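Local atomic coordinates of collagen adhesin (Staphylococcus aureus, PDB entry 2F68), a protein that probably binds collagen at the bacterial surface as a cell-adhesion protein, two beta-rich domains closing around the collagen in the proposed "collagen hug". Residues Thr34-Phe39 and Phe107-Val112; Val71-Lys76 and Ala302-Thr307; Asp183-Asp188 and Gln275-Glu280. One frame throughout, in Å; residues are numbered along the deposited sequence.

How the contacts relate
The chain first builds an N-terminal immunoglobulin-like domain. Strand 34-39 opens contact 1, segment 71-76 opens contact 2, and 107-112 then closes contact 1. In the collagen-binding domain, 275-280 closes contact 3 on 183-188 within a separate sheet. Finally the chain returns to the first domain, and 302-307 closes contact 2. Contacts 1 and 2 therefore cross along the sequence, while contact 3 is nested inside the long loop of contact 2. Strand 104-116 pairs with both 31-40 and 300-307, so contacts 1 and 2 share a sheet; they touch through a probable hydrogen bond from Phe107 N to Gly303 O (2.9 Å). Contact 3 lies about 44 Å from contact 1, centre to centre.

Contact 1: residues Thr34-Phe39 and Phe107-Val112; sequences TVKMTF and FAEFEV
Val35 faces Phe110 and Met37 faces Ala108 as hydrogen-bonded pairs of an antiparallel ladder in the immunoglobulin-like N-terminal domain, the two strand axes running at 173°. Four backbone bonds join these pairs. Val35 N gives its hydrogen to Phe110 O at 2.7 Å and Phe110 N returns one to Val35 O; Met37 and Ala108 exchange bonds in the same manner. The bond from Ala108 N to Met37 O is the most bent of the four, with 139° at the hydrogen, and Met37 O also receives the CA-H of Phe107, whose CA lies 3.1 Å away.

Apolar packing occupies the face bearing Val35, Met37, Ala108 and Phe110. The Phe110 ring, its CG set between the backbone N and carbonyl carbon (chi1 55°), offers a face to Val35 CB, 3.8 Å from Phe110 CE1, in a CH-pi contact. The branched valine thus covers a flat ring while its CG2 touches Val112 CG2 at 3.7 Å. Met37, flexible enough to bend at chi2 and chi3, brings CE to 4.0 Å from Ala108 CB, where a small methyl leaves room for it. Met37 and Phe110 also pack on Val54 of strand 50-54.

Lys36, Glu109 and Glu111 send long aliphatic stems with charged tips out over the other, partly exposed face, with Thr34 and the Phe107 ring packed among the stems. The extended Lys36 crosses Phe107, laying CE 3.9 Å from Phe107 CD1; its ammonium is distant enough that any cation-pi attraction is weak. Thr34 turns its methyl CG2 to Glu109 CG. Glu111 divides its carboxylate: OE2 accepts from Asn299 N, while OE1 receives a water at 2.7 Å that also lies 3.2 Å from Thr34 OG1.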
ATOM      1  N   THR A  34       5.267  11.082   4.786  1.00 22.58           N
ATOM      2  CA  THR A  34       6.613  11.026   4.214  1.00 22.77           C
ATOM      3  C   THR A  34       7.696  11.324   5.253  1.00 21.91           C
ATOM      4  O   THR A  34       7.627  12.329   5.964  1.00 22.57           O
ATOM      5  CB  THR A  34       6.757  11.997   3.015  1.00 23.22           C
ATOM      6  OG1 THR A  34       5.552  11.990   2.238  1.00 24.56           O
ATOM      7  CG2 THR A  34       7.924  11.592   2.130  1.00 24.03           C
ATOM      8  N   VAL A  35       8.691  10.441   5.324  1.00 21.07           N
ATOM      9  CA  VAL A  35       9.819  10.586   6.246  1.00 21.15           C
ATOM     10  C   VAL A  35      11.074  11.000   5.475  1.00 20.63           C
ATOM     11  O   VAL A  35      11.414  10.391   4.458  1.00 21.75           O
ATOM     12  CB  VAL A  35      10.098   9.269   7.023  1.00 21.16           C
ATOM     13  CG1 VAL A  35      11.183   9.474   8.078  1.00 21.76           C
ATOM     14  CG2 VAL A  35       8.827   8.743   7.672  1.00 20.22           C
ATOM     15  N   LYS A  36      11.753  12.036   5.965  1.00 21.24           N
ATOM     16  CA  LYS A  36      12.988  12.517   5.349  1.00 21.40           C
ATOM     17  C   LYS A  36      14.150  12.497   6.342  1.00 21.30           C
ATOM     18  O   LYS A  36      14.050  13.043   7.442  1.00 19.56           O
ATOM     19  CB  LYS A  36      12.794  13.922   4.770  1.00 21.09           C
ATOM     20  CG  LYS A  36      13.892  14.361   3.810  1.00 22.92           C
ATOM     21  CD  LYS A  36      13.615  15.744   3.244  1.00 23.63           C
ATOM     22  CE  LYS A  36      14.703  16.170   2.273  1.00 30.91           C
ATOM     23  NZ  LYS A  36      14.444  17.521   1.704  1.00 30.59           N
ATOM     24  N   MET A  37      15.247  11.860   5.936  1.00 20.46           N
ATOM     25  CA  MET A  37      16.452  11.754   6.755  1.00 20.88           C
ATOM     26  C   MET A  37      17.639  12.347   6.000  1.00 20.44           C
ATOM     27  O   MET A  37      17.942  11.921   4.886  1.00 19.62           O
ATOM     28  CB  MET A  37      16.716  10.286   7.115  1.00 19.88           C
ATOM     29  CG  MET A  37      17.850  10.044   8.117  1.00 19.92           C
ATOM     30  SD  MET A  37      19.521  10.190   7.439  1.00 21.44           S
ATOM     31  CE  MET A  37      19.467   9.025   6.076  1.00 15.04           C
ATOM     32  N   THR A  38      18.309  13.322   6.613  1.00 21.28           N
ATOM     33  CA  THR A  38      19.477  13.963   6.002  1.00 22.11           C
ATOM     34  C   THR A  38      20.764  13.641   6.763  1.00 21.44           C
ATOM     35  O   THR A  38      20.736  13.398   7.973  1.00 20.53           O
ATOM     36  CB  THR A  38      19.314  15.498   5.897  1.00 23.55           C
ATOM     37  OG1 THR A  38      19.169  16.058   7.207  1.00 28.12           O
ATOM     38  CG2 THR A  38      18.098  15.862   5.051  1.00 23.66           C
ATOM     39  N   PHE A  39      21.888  13.648   6.047  1.00 20.43           N
ATOM     40  CA  PHE A  39      23.191  13.320   6.628  1.00 20.49           C
ATOM     41  C   PHE A  39      24.344  14.081   5.968  1.00 20.00           C
ATOM     42  O   PHE A  39      24.247  14.485   4.808  1.00 19.21           O
ATOM     43  CB  PHE A  39      23.451  11.806   6.557  1.00 18.98           C
ATOM     44  CG  PHE A  39      23.517  11.258   5.152  1.00 22.16           C
ATOM     45  CD1 PHE A  39      24.726  11.219   4.460  1.00 26.06           C
ATOM     46  CD2 PHE A  39      22.374  10.769   4.526  1.00 24.16           C
ATOM     47  CE1 PHE A  39      24.792  10.715   3.164  1.00 22.11           C
ATOM     48  CE2 PHE A  39      22.430  10.260   3.229  1.00 21.55           C
ATOM     49  CZ  PHE A  39      23.642  10.232   2.548  1.00 22.52           C
ATOM     50  N   PHE A 107      20.436  12.848   1.437  1.00 20.32           N
ATOM     51  CA  PHE A 107      19.129  12.661   2.071  1.00 21.33           C
ATOM     52  C   PHE A 107      18.430  11.368   1.641  1.00 21.56           C
ATOM     53  O   PHE A 107      18.808  10.745   0.645  1.00 21.42           O
ATOM     54  CB  PHE A 107      18.221  13.879   1.824  1.00 21.48           C
ATOM     55  CG  PHE A 107      17.723  14.000   0.405  1.00 21.55           C
ATOM     56  CD1 PHE A 107      16.480  13.486   0.043  1.00 24.48           C
ATOM     57  CD2 PHE A 107      18.488  14.644  -0.564  1.00 25.35           C
ATOM     58  CE1 PHE A 107      16.013  13.598  -1.264  1.00 26.15           C
ATOM     59  CE2 PHE A 107      18.029  14.762  -1.874  1.00 27.26           C
ATOM     60  CZ  PHE A 107      16.789  14.238  -2.224  1.00 26.98           C
ATOM     61  N   ALA A 108      17.410  10.980   2.404  1.00 20.83           N
ATOM     62  CA  ALA A 108      16.593   9.808   2.103  1.00 21.29           C
ATOM     63  C   ALA A 108      15.121  10.098   2.386  1.00 21.14           C
ATOM     64  O   ALA A 108      14.709  10.207   3.545  1.00 20.66           O
ATOM     65  CB  ALA A 108      17.067   8.607   2.905  1.00 22.45           C
ATOM     66  N   GLU A 109      14.338  10.228   1.319  1.00 20.94           N
ATOM     67  CA  GLU A 109      12.917  10.544   1.425  1.00 21.12           C
ATOM     68  C   GLU A 109      12.065   9.347   1.005  1.00 21.86           C
ATOM     69  O   GLU A 109      12.212   8.832  -0.105  1.00 22.39           O
ATOM     70  CB  GLU A 109      12.583  11.775   0.576  1.00 20.55           C
ATOM     71  CG  GLU A 109      11.316  12.507   0.999  1.00 22.72           C
ATOM     72  CD  GLU A 109      11.070  13.781   0.204  1.00 28.50           C
ATOM     73  OE1 GLU A 109      11.246  13.766  -1.033  1.00 30.18           O
ATOM     74  OE2 GLU A 109      10.688  14.798   0.821  1.00 30.65           O
ATOM     75  N   PHE A 110      11.183   8.909   1.902  1.00 22.40           N
ATOM     76  CA  PHE A 110      10.327   7.744   1.663  1.00 21.12           C
ATOM     77  C   PHE A 110       8.991   7.845   2.400  1.00 22.75           C
ATOM     78  O   PHE A 110       8.882   8.542   3.411  1.00 22.48           O
ATOM     79  CB  PHE A 110      11.054   6.441   2.037  1.00 21.63           C
ATOM     80  CG  PHE A 110      11.590   6.419   3.446  1.00 19.68           C
ATOM     81  CD1 PHE A 110      10.806   5.952   4.498  1.00 21.80           C
ATOM     82  CD2 PHE A 110      12.886   6.852   3.719  1.00 20.56           C
ATOM     83  CE1 PHE A 110      11.300   5.928   5.800  1.00 20.63           C
ATOM     84  CE2 PHE A 110      13.388   6.830   5.018  1.00 19.99           C
ATOM     85  CZ  PHE A 110      12.593   6.367   6.060  1.00 19.30           C
ATOM     86  N   GLU A 111       7.983   7.141   1.888  1.00 23.20           N
ATOM     87  CA  GLU A 111       6.638   7.158   2.468  1.00 23.35           C
ATOM     88  C   GLU A 111       6.383   5.954   3.371  1.00 21.73           C
ATOM     89  O   GLU A 111       6.828   4.842   3.078  1.00 21.07           O
ATOM     90  CB  GLU A 111       5.577   7.218   1.365  1.00 23.33           C
ATOM     91  CG  GLU A 111       5.563   8.522   0.571  1.00 25.94           C
ATOM     92  CD  GLU A 111       4.499   8.550  -0.516  1.00 26.64           C
ATOM     93  OE1 GLU A 111       4.079   9.662  -0.902  1.00 32.21           O
ATOM     94  OE2 GLU A 111       4.081   7.470  -0.989  1.00 29.75           O
ATOM     95  N   VAL A 112       5.667   6.191   4.470  1.00 21.87           N
ATOM     96  CA  VAL A 112       5.299   5.135   5.420  1.00 21.26           C
ATOM     97  C   VAL A 112       3.798   5.157   5.728  1.00 22.45           C
ATOM     98  O   VAL A 112       3.119   6.156   5.474  1.00 22.26           O
ATOM     99  CB  VAL A 112       6.111   5.220   6.749  1.00 21.06           C
ATOM    100  CG1 VAL A 112       7.604   5.027   6.499  1.00 19.05           C
ATOM    101  CG2 VAL A 112       5.848   6.535   7.479  1.00 19.46           C
TER
HETATM  102  O   HOH W   1       6.020  11.597  -0.901  1.00 30.85           O

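Contact 2: residues Val71-Lys76 and Ala302-Thr307; sequences VPLTVK and AGIEGT
Val75 and Ile304 cross their side chains at about a right angle, Val75 CG2 resting 3.6 Å from Ile304 CG2. The same Ile304 methyl, set between its own backbone N and carbonyl carbon, also touches Leu73 CB at 3.7 Å and the backbone of Thr74, so one methyl touches three consecutive residues, Leu73, Thr74 and Val75. Leu73 bends its CD1 over the backbone of 302-307, 3.4 Å from Gly303 O, and against Ala302 CB as well. Val71 completes the row: its CG1, anti to the backbone N (chi1 -174°), reaches Ala302 CB at 3.8 Å. A short alanine suits this place, since its single methyl takes both Val71 and Leu73.

The strands run nearly parallel, 22° between their axes, yet no direct hydrogen bond joins them. A water bridges the separation instead, donating to Thr74 O at 2.8 Å and accepting from Ile304 N at 2.9 Å, which satisfies two backbone groups that face each other too far apart to bond.

Each strand is positioned from its far side. Segment 71-76 is bonded to strand 78-86 through Val71 with Ala83 and Leu73 with Val80 and Gly81, and Val80 packs on both Val75 and Ile304. Segment 302-307 is bonded to strand 104-116 through Gly303 with Phe107 and Glu305 with Ser105. A strand from the C-terminal end of the chain is thus added to the sheet of the first domain, consistent with the latch of the collagen hug model proposed for this adhesin.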
ATOM      1  N   VAL A  71      16.071   2.563  -3.473  1.00 27.45           N
ATOM      2  CA  VAL A  71      16.511   3.743  -4.221  1.00 28.88           C
ATOM      3  C   VAL A  71      18.032   3.913  -4.127  1.00 28.93           C
ATOM      4  O   VAL A  71      18.576   4.010  -3.026  1.00 27.93           O
ATOM      5  CB  VAL A  71      15.797   5.035  -3.732  1.00 29.06           C
ATOM      6  CG1 VAL A  71      16.149   6.223  -4.622  1.00 29.82           C
ATOM      7  CG2 VAL A  71      14.287   4.840  -3.694  1.00 33.11           C
ATOM      8  N   PRO A  72      18.722   3.943  -5.284  1.00 30.09           N
ATOM      9  CA  PRO A  72      20.178   4.096  -5.295  1.00 29.40           C
ATOM     10  C   PRO A  72      20.647   5.524  -5.004  1.00 28.97           C
ATOM     11  O   PRO A  72      19.957   6.489  -5.343  1.00 26.99           O
ATOM     12  CB  PRO A  72      20.559   3.693  -6.721  1.00 29.09           C
ATOM     13  CG  PRO A  72      19.362   4.020  -7.536  1.00 31.14           C
ATOM     14  CD  PRO A  72      18.168   3.816  -6.646  1.00 29.58           C
ATOM     15  N   LEU A  73      21.812   5.636  -4.371  1.00 29.66           N
ATOM     16  CA  LEU A  73      22.455   6.922  -4.113  1.00 30.53           C
ATOM     17  C   LEU A  73      23.559   7.129  -5.145  1.00 31.08           C
ATOM     18  O   LEU A  73      24.549   6.395  -5.158  1.00 29.30           O
ATOM     19  CB  LEU A  73      23.036   6.963  -2.690  1.00 30.07           C
ATOM     20  CG  LEU A  73      22.173   7.211  -1.439  1.00 32.17           C
ATOM     21  CD1 LEU A  73      21.606   8.629  -1.420  1.00 31.99           C
ATOM     22  CD2 LEU A  73      21.062   6.183  -1.256  1.00 33.14           C
ATOM     23  N   THR A  74      23.383   8.124  -6.013  1.00 33.12           N
ATOM     24  CA  THR A  74      24.279   8.314  -7.159  1.00 35.77           C
ATOM     25  C   THR A  74      24.988   9.668  -7.187  1.00 36.86           C
ATOM     26  O   THR A  74      24.385  10.706  -6.905  1.00 36.63           O
ATOM     27  CB  THR A  74      23.539   8.112  -8.504  1.00 36.49           C
ATOM     28  OG1 THR A  74      22.346   8.906  -8.525  1.00 38.99           O
ATOM     29  CG2 THR A  74      23.176   6.646  -8.712  1.00 36.01           C
ATOM     30  N   VAL A  75      26.277   9.633  -7.526  1.00 38.69           N
ATOM     31  CA  VAL A  75      27.074  10.837  -7.762  1.00 41.14           C
ATOM     32  C   VAL A  75      27.721  10.742  -9.144  1.00 42.33           C
ATOM     33  O   VAL A  75      28.545   9.855  -9.391  1.00 41.40           O
ATOM     34  CB  VAL A  75      28.169  11.047  -6.676  1.00 41.82           C
ATOM     35  CG1 VAL A  75      29.041  12.256  -7.009  1.00 42.66           C
ATOM     36  CG2 VAL A  75      27.544  11.219  -5.300  1.00 42.41           C
ATOM     37  N   LYS A  76      27.330  11.656 -10.033  1.00 44.39           N
ATOM     38  CA  LYS A  76      27.829  11.718 -11.416  1.00 46.53           C
ATOM     39  C   LYS A  76      27.700  10.376 -12.158  1.00 46.87           C
ATOM     40  O   LYS A  76      28.635   9.922 -12.823  1.00 47.48           O
ATOM     41  CB  LYS A  76      29.273  12.253 -11.453  1.00 47.14           C
ATOM     42  CG  LYS A  76      29.677  12.939 -12.759  1.00 49.92           C
ATOM     43  CD  LYS A  76      29.122  14.356 -12.854  1.00 52.19           C
ATOM     44  CE  LYS A  76      29.540  15.024 -14.155  1.00 51.34           C
ATOM     45  NZ  LYS A  76      29.008  16.411 -14.262  1.00 52.29           N
ATOM     46  N   ALA A 302      16.163   9.451  -3.120  1.00 26.87           N
ATOM     47  CA  ALA A 302      17.403   9.590  -2.359  1.00 25.91           C
ATOM     48  C   ALA A 302      18.481  10.293  -3.180  1.00 26.69           C
ATOM     49  O   ALA A 302      18.749   9.917  -4.324  1.00 26.37           O
ATOM     50  CB  ALA A 302      17.891   8.228  -1.880  1.00 25.78           C
ATOM     51  N   GLY A 303      19.091  11.316  -2.585  1.00 26.13           N
ATOM     52  CA  GLY A 303      20.145  12.087  -3.240  1.00 25.12           C
ATOM     53  C   GLY A 303      21.410  12.172  -2.408  1.00 25.38           C
ATOM     54  O   GLY A 303      21.370  12.015  -1.186  1.00 24.36           O
ATOM     55  N   ILE A 304      22.533  12.426  -3.078  1.00 24.97           N
ATOM     56  CA  ILE A 304      23.844  12.508  -2.426  1.00 24.72           C
ATOM     57  C   ILE A 304      24.816  13.387  -3.223  1.00 25.52           C
ATOM     58  O   ILE A 304      24.916  13.271  -4.448  1.00 25.19           O
ATOM     59  CB  ILE A 304      24.442  11.087  -2.147  1.00 25.07           C
ATOM     60  CG1 ILE A 304      25.774  11.179  -1.388  1.00 24.78           C
ATOM     61  CG2 ILE A 304      24.558  10.266  -3.440  1.00 25.65           C
ATOM     62  CD1 ILE A 304      26.175   9.898  -0.672  1.00 23.94           C
ATOM     63  N   GLU A 305      25.512  14.274  -2.514  1.00 26.49           N
ATOM     64  CA  GLU A 305      26.501  15.169  -3.116  1.00 28.41           C
ATOM     65  C   GLU A 305      27.897  14.883  -2.569  1.00 29.09           C
ATOM     66  O   GLU A 305      28.045  14.453  -1.423  1.00 26.40           O
ATOM     67  CB  GLU A 305      26.130  16.633  -2.861  1.00 28.93           C
ATOM     68  CG  GLU A 305      24.854  17.095  -3.558  1.00 33.68           C
ATOM     69  CD  GLU A 305      24.511  18.547  -3.264  1.00 39.77           C
ATOM     70  OE1 GLU A 305      25.398  19.417  -3.403  1.00 43.70           O
ATOM     71  OE2 GLU A 305      23.346  18.819  -2.906  1.00 42.62           O
ATOM     72  N   GLY A 306      28.914  15.123  -3.394  1.00 30.40           N
ATOM     73  CA  GLY A 306      30.302  14.890  -3.002  1.00 32.52           C
ATOM     74  C   GLY A 306      31.315  15.432  -3.992  1.00 35.00           C
ATOM     75  O   GLY A 306      31.026  15.562  -5.183  1.00 34.12           O
ATOM     76  N   THR A 307      32.508  15.745  -3.490  1.00 36.66           N
ATOM     77  CA  THR A 307      33.598  16.260  -4.315  1.00 39.08           C
ATOM     78  C   THR A 307      34.635  15.165  -4.566  1.00 40.32           C
ATOM     79  O   THR A 307      35.129  14.538  -3.626  1.00 39.27           O
ATOM     80  CB  THR A 307      34.273  17.492  -3.666  1.00 39.62           C
ATOM     81  OG1 THR A 307      33.269  18.396  -3.184  1.00 42.12           O
ATOM     82  CG2 THR A 307      35.162  18.221  -4.671  1.00 40.16           C
TER
HETATM   83  O   HOH W   2      22.356  12.317  -5.941  1.00 30.61           O

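Contact 3: residues Asp183-Asp188 and Gln275-Glu280; sequences DITIKD and QAWYQE
Lys187 and Trp277 are diagonal neighbours on one face of an antiparallel ladder, their side chains crossing at a slant. Lys187 CB starts beside the amide of Gln275, 3.9 Å from Gln275 OE1, an oxygen that accepts a hydrogen bond from Gln189 NE2; CB already comes 4.0 Å from Trp277 CZ3. With CG anti to the carbonyl carbon (chi1 -71°), the chain turns toward the indole: CG sits 3.7 Å from Trp277 CZ3, and CD is equally near that atom while also touching CH2. This exposed lysine thus packs its CG and CD against the CZ3-CH2 side of the indole, and CE carries the charged NZ onward, a division that suits the residue.

Thr185 O lies at the edge of the indole, near its plane, 3.5 Å from Trp277 CE3. That oxygen also accepts from Trp277 N at 2.8 Å, one of four backbone bonds that pair Thr185 with Trp277 and Lys187 with Gln275. On the other face of the sheet, Ile186 CD1 meets Ala276 CB at 3.8 Å, and both residues pack on Tyr153.

Around the pair, strand 184-190 is bonded on its other side to strand 239-244, and Ala276 bonds to Gly288 and Lys289. Ile186 packs on Leu171 and Ile173 of strand 166-173 in the second sheet of the collagen-binding domain, while Asp183 OD1 accepts from Gln246 N at helix 246-249.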
ATOM      1  N   ASP A 183     -31.337  -9.189 -10.386  1.00 22.45           N
ATOM      2  CA  ASP A 183     -29.984  -9.742 -10.458  1.00 21.97           C
ATOM      3  C   ASP A 183     -28.920  -8.649 -10.388  1.00 21.96           C
ATOM      4  O   ASP A 183     -29.013  -7.634 -11.084  1.00 21.05           O
ATOM      5  CB  ASP A 183     -29.804 -10.567 -11.738  1.00 22.04           C
ATOM      6  CG  ASP A 183     -30.673 -11.817 -11.765  1.00 26.51           C
ATOM      7  OD1 ASP A 183     -31.480 -12.022 -10.832  1.00 25.10           O
ATOM      8  OD2 ASP A 183     -30.546 -12.601 -12.729  1.00 28.49           O
ATOM      9  N   ILE A 184     -27.917  -8.863  -9.539  1.00 21.69           N
ATOM     10  CA  ILE A 184     -26.826  -7.905  -9.361  1.00 21.56           C
ATOM     11  C   ILE A 184     -25.799  -8.055 -10.482  1.00 21.56           C
ATOM     12  O   ILE A 184     -25.266  -9.146 -10.706  1.00 21.31           O
ATOM     13  CB  ILE A 184     -26.134  -8.057  -7.979  1.00 21.25           C
ATOM     14  CG1 ILE A 184     -27.174  -8.122  -6.852  1.00 18.41           C
ATOM     15  CG2 ILE A 184     -25.149  -6.911  -7.745  1.00 23.42           C
ATOM     16  CD1 ILE A 184     -26.657  -8.713  -5.550  1.00 20.81           C
ATOM     17  N   THR A 185     -25.533  -6.955 -11.180  1.00 22.65           N
ATOM     18  CA  THR A 185     -24.581  -6.945 -12.289  1.00 23.23           C
ATOM     19  C   THR A 185     -23.488  -5.901 -12.063  1.00 22.15           C
ATOM     20  O   THR A 185     -23.773  -4.710 -11.918  1.00 22.24           O
ATOM     21  CB  THR A 185     -25.287  -6.692 -13.645  1.00 24.07           C
ATOM     22  OG1 THR A 185     -26.437  -7.540 -13.758  1.00 25.50           O
ATOM     23  CG2 THR A 185     -24.342  -6.968 -14.810  1.00 24.03           C
ATOM     24  N   ILE A 186     -22.242  -6.365 -12.027  1.00 22.22           N
ATOM     25  CA  ILE A 186     -21.083  -5.493 -11.845  1.00 21.70           C
ATOM     26  C   ILE A 186     -20.146  -5.614 -13.047  1.00 21.98           C
ATOM     27  O   ILE A 186     -19.682  -6.708 -13.373  1.00 22.96           O
ATOM     28  CB  ILE A 186     -20.301  -5.818 -10.534  1.00 21.03           C
ATOM     29  CG1 ILE A 186     -21.243  -5.963  -9.325  1.00 23.15           C
ATOM     30  CG2 ILE A 186     -19.193  -4.786 -10.283  1.00 21.94           C
ATOM     31  CD1 ILE A 186     -22.011  -4.700  -8.926  1.00 22.04           C
ATOM     32  N   LYS A 187     -19.881  -4.487 -13.704  1.00 20.46           N
ATOM     33  CA  LYS A 187     -18.971  -4.450 -14.849  1.00 21.42           C
ATOM     34  C   LYS A 187     -17.708  -3.657 -14.517  1.00 20.81           C
ATOM     35  O   LYS A 187     -17.702  -2.425 -14.570  1.00 21.90           O
ATOM     36  CB  LYS A 187     -19.668  -3.877 -16.088  1.00 21.53           C
ATOM     37  CG  LYS A 187     -20.716  -4.796 -16.699  1.00 22.87           C
ATOM     38  CD  LYS A 187     -21.262  -4.226 -17.998  1.00 24.25           C
ATOM     39  CE  LYS A 187     -22.328  -5.131 -18.593  1.00 25.66           C
ATOM     40  NZ  LYS A 187     -22.880  -4.579 -19.861  1.00 27.60           N
ATOM     41  N   ASP A 188     -16.643  -4.380 -14.175  1.00 20.79           N
ATOM     42  CA  ASP A 188     -15.381  -3.773 -13.757  1.00 20.86           C
ATOM     43  C   ASP A 188     -14.397  -3.650 -14.920  1.00 20.12           C
ATOM     44  O   ASP A 188     -14.291  -4.550 -15.755  1.00 19.84           O
ATOM     45  CB  ASP A 188     -14.760  -4.582 -12.611  1.00 21.27           C
ATOM     46  CG  ASP A 188     -13.577  -3.880 -11.966  1.00 24.34           C
ATOM     47  OD1 ASP A 188     -12.476  -3.886 -12.558  1.00 18.82           O
ATOM     48  OD2 ASP A 188     -13.745  -3.337 -10.855  1.00 25.87           O
ATOM     49  N   GLN A 275     -19.146  -0.312 -12.949  1.00 20.30           N
ATOM     50  CA  GLN A 275     -20.544   0.109 -13.053  1.00 18.85           C
ATOM     51  C   GLN A 275     -21.448  -0.945 -12.416  1.00 20.74           C
ATOM     52  O   GLN A 275     -21.189  -2.144 -12.538  1.00 20.67           O
ATOM     53  CB  GLN A 275     -20.942   0.336 -14.515  1.00 19.88           C
ATOM     54  CG  GLN A 275     -20.178   1.454 -15.227  1.00 18.59           C
ATOM     55  CD  GLN A 275     -18.839   1.000 -15.791  1.00 21.39           C
ATOM     56  OE1 GLN A 275     -18.732  -0.070 -16.392  1.00 21.43           O
ATOM     57  NE2 GLN A 275     -17.812   1.821 -15.604  1.00 21.16           N
ATOM     58  N   ALA A 276     -22.507  -0.495 -11.748  1.00 19.30           N
ATOM     59  CA  ALA A 276     -23.370  -1.393 -10.979  1.00 19.78           C
ATOM     60  C   ALA A 276     -24.841  -1.343 -11.389  1.00 19.70           C
ATOM     61  O   ALA A 276     -25.405  -0.266 -11.596  1.00 19.70           O
ATOM     62  CB  ALA A 276     -23.225  -1.113  -9.488  1.00 19.42           C
ATOM     63  N   TRP A 277     -25.448  -2.523 -11.499  1.00 20.29           N
ATOM     64  CA  TRP A 277     -26.879  -2.663 -11.761  1.00 20.64           C
ATOM     65  C   TRP A 277     -27.542  -3.468 -10.645  1.00 21.55           C
ATOM     66  O   TRP A 277     -27.366  -4.687 -10.559  1.00 21.04           O
ATOM     67  CB  TRP A 277     -27.123  -3.344 -13.110  1.00 22.32           C
ATOM     68  CG  TRP A 277     -26.868  -2.471 -14.301  1.00 21.88           C
ATOM     69  CD1 TRP A 277     -27.787  -1.726 -14.982  1.00 26.13           C
ATOM     70  CD2 TRP A 277     -25.613  -2.261 -14.959  1.00 21.59           C
ATOM     71  NE1 TRP A 277     -27.182  -1.060 -16.021  1.00 23.33           N
ATOM     72  CE2 TRP A 277     -25.849  -1.370 -16.032  1.00 23.26           C
ATOM     73  CE3 TRP A 277     -24.311  -2.736 -14.747  1.00 21.79           C
ATOM     74  CZ2 TRP A 277     -24.829  -0.944 -16.890  1.00 24.76           C
ATOM     75  CZ3 TRP A 277     -23.298  -2.311 -15.602  1.00 22.00           C
ATOM     76  CH2 TRP A 277     -23.566  -1.423 -16.660  1.00 24.84           C
ATOM     77  N   TYR A 278     -28.296  -2.777  -9.790  1.00 20.89           N
ATOM     78  CA  TYR A 278     -28.990  -3.414  -8.668  1.00 20.22           C
ATOM     79  C   TYR A 278     -30.210  -2.622  -8.199  1.00 20.80           C
ATOM     80  O   TYR A 278     -30.363  -1.446  -8.535  1.00 20.56           O
ATOM     81  CB  TYR A 278     -28.028  -3.652  -7.492  1.00 21.08           C
ATOM     82  CG  TYR A 278     -27.452  -2.391  -6.882  1.00 21.32           C
ATOM     83  CD1 TYR A 278     -28.129  -1.707  -5.870  1.00 20.26           C
ATOM     84  CD2 TYR A 278     -26.222  -1.888  -7.307  1.00 20.50           C
ATOM     85  CE1 TYR A 278     -27.603  -0.551  -5.305  1.00 22.35           C
ATOM     86  CE2 TYR A 278     -25.686  -0.731  -6.748  1.00 21.34           C
ATOM     87  CZ  TYR A 278     -26.382  -0.069  -5.748  1.00 21.46           C
ATOM     88  OH  TYR A 278     -25.855   1.074  -5.191  1.00 23.13           O
ATOM     89  N   GLN A 279     -31.070  -3.278  -7.421  1.00 20.97           N
ATOM     90  CA  GLN A 279     -32.212  -2.622  -6.785  1.00 22.60           C
ATOM     91  C   GLN A 279     -32.602  -3.310  -5.478  1.00 22.39           C
ATOM     92  O   GLN A 279     -33.160  -4.412  -5.487  1.00 22.59           O
ATOM     93  CB  GLN A 279     -33.416  -2.559  -7.737  1.00 20.76           C
ATOM     94  CG  GLN A 279     -34.634  -1.835  -7.155  1.00 22.27           C
ATOM     95  CD  GLN A 279     -35.812  -1.762  -8.115  1.00 24.61           C
ATOM     96  OE1 GLN A 279     -35.763  -2.290  -9.228  1.00 23.77           O
ATOM     97  NE2 GLN A 279     -36.880  -1.101  -7.683  1.00 24.10           N
ATOM     98  N   GLU A 280     -32.296  -2.654  -4.361  1.00 24.17           N
ATOM     99  CA  GLU A 280     -32.764  -3.095  -3.049  1.00 24.62           C
ATOM    100  C   GLU A 280     -34.273  -2.908  -2.993  1.00 25.26           C
ATOM    101  O   GLU A 280     -34.782  -1.847  -3.365  1.00 24.91           O
ATOM    102  CB  GLU A 280     -32.105  -2.285  -1.929  1.00 25.80           C
ATOM    103  CG  GLU A 280     -30.595  -2.434  -1.835  1.00 28.59           C
ATOM    104  CD  GLU A 280     -30.001  -1.659  -0.671  1.00 31.03           C
ATOM    105  OE1 GLU A 280     -30.373  -1.936   0.490  1.00 33.43           O
ATOM    106  OE2 GLU A 280     -29.153  -0.775  -0.918  1.00 34.37           O
TER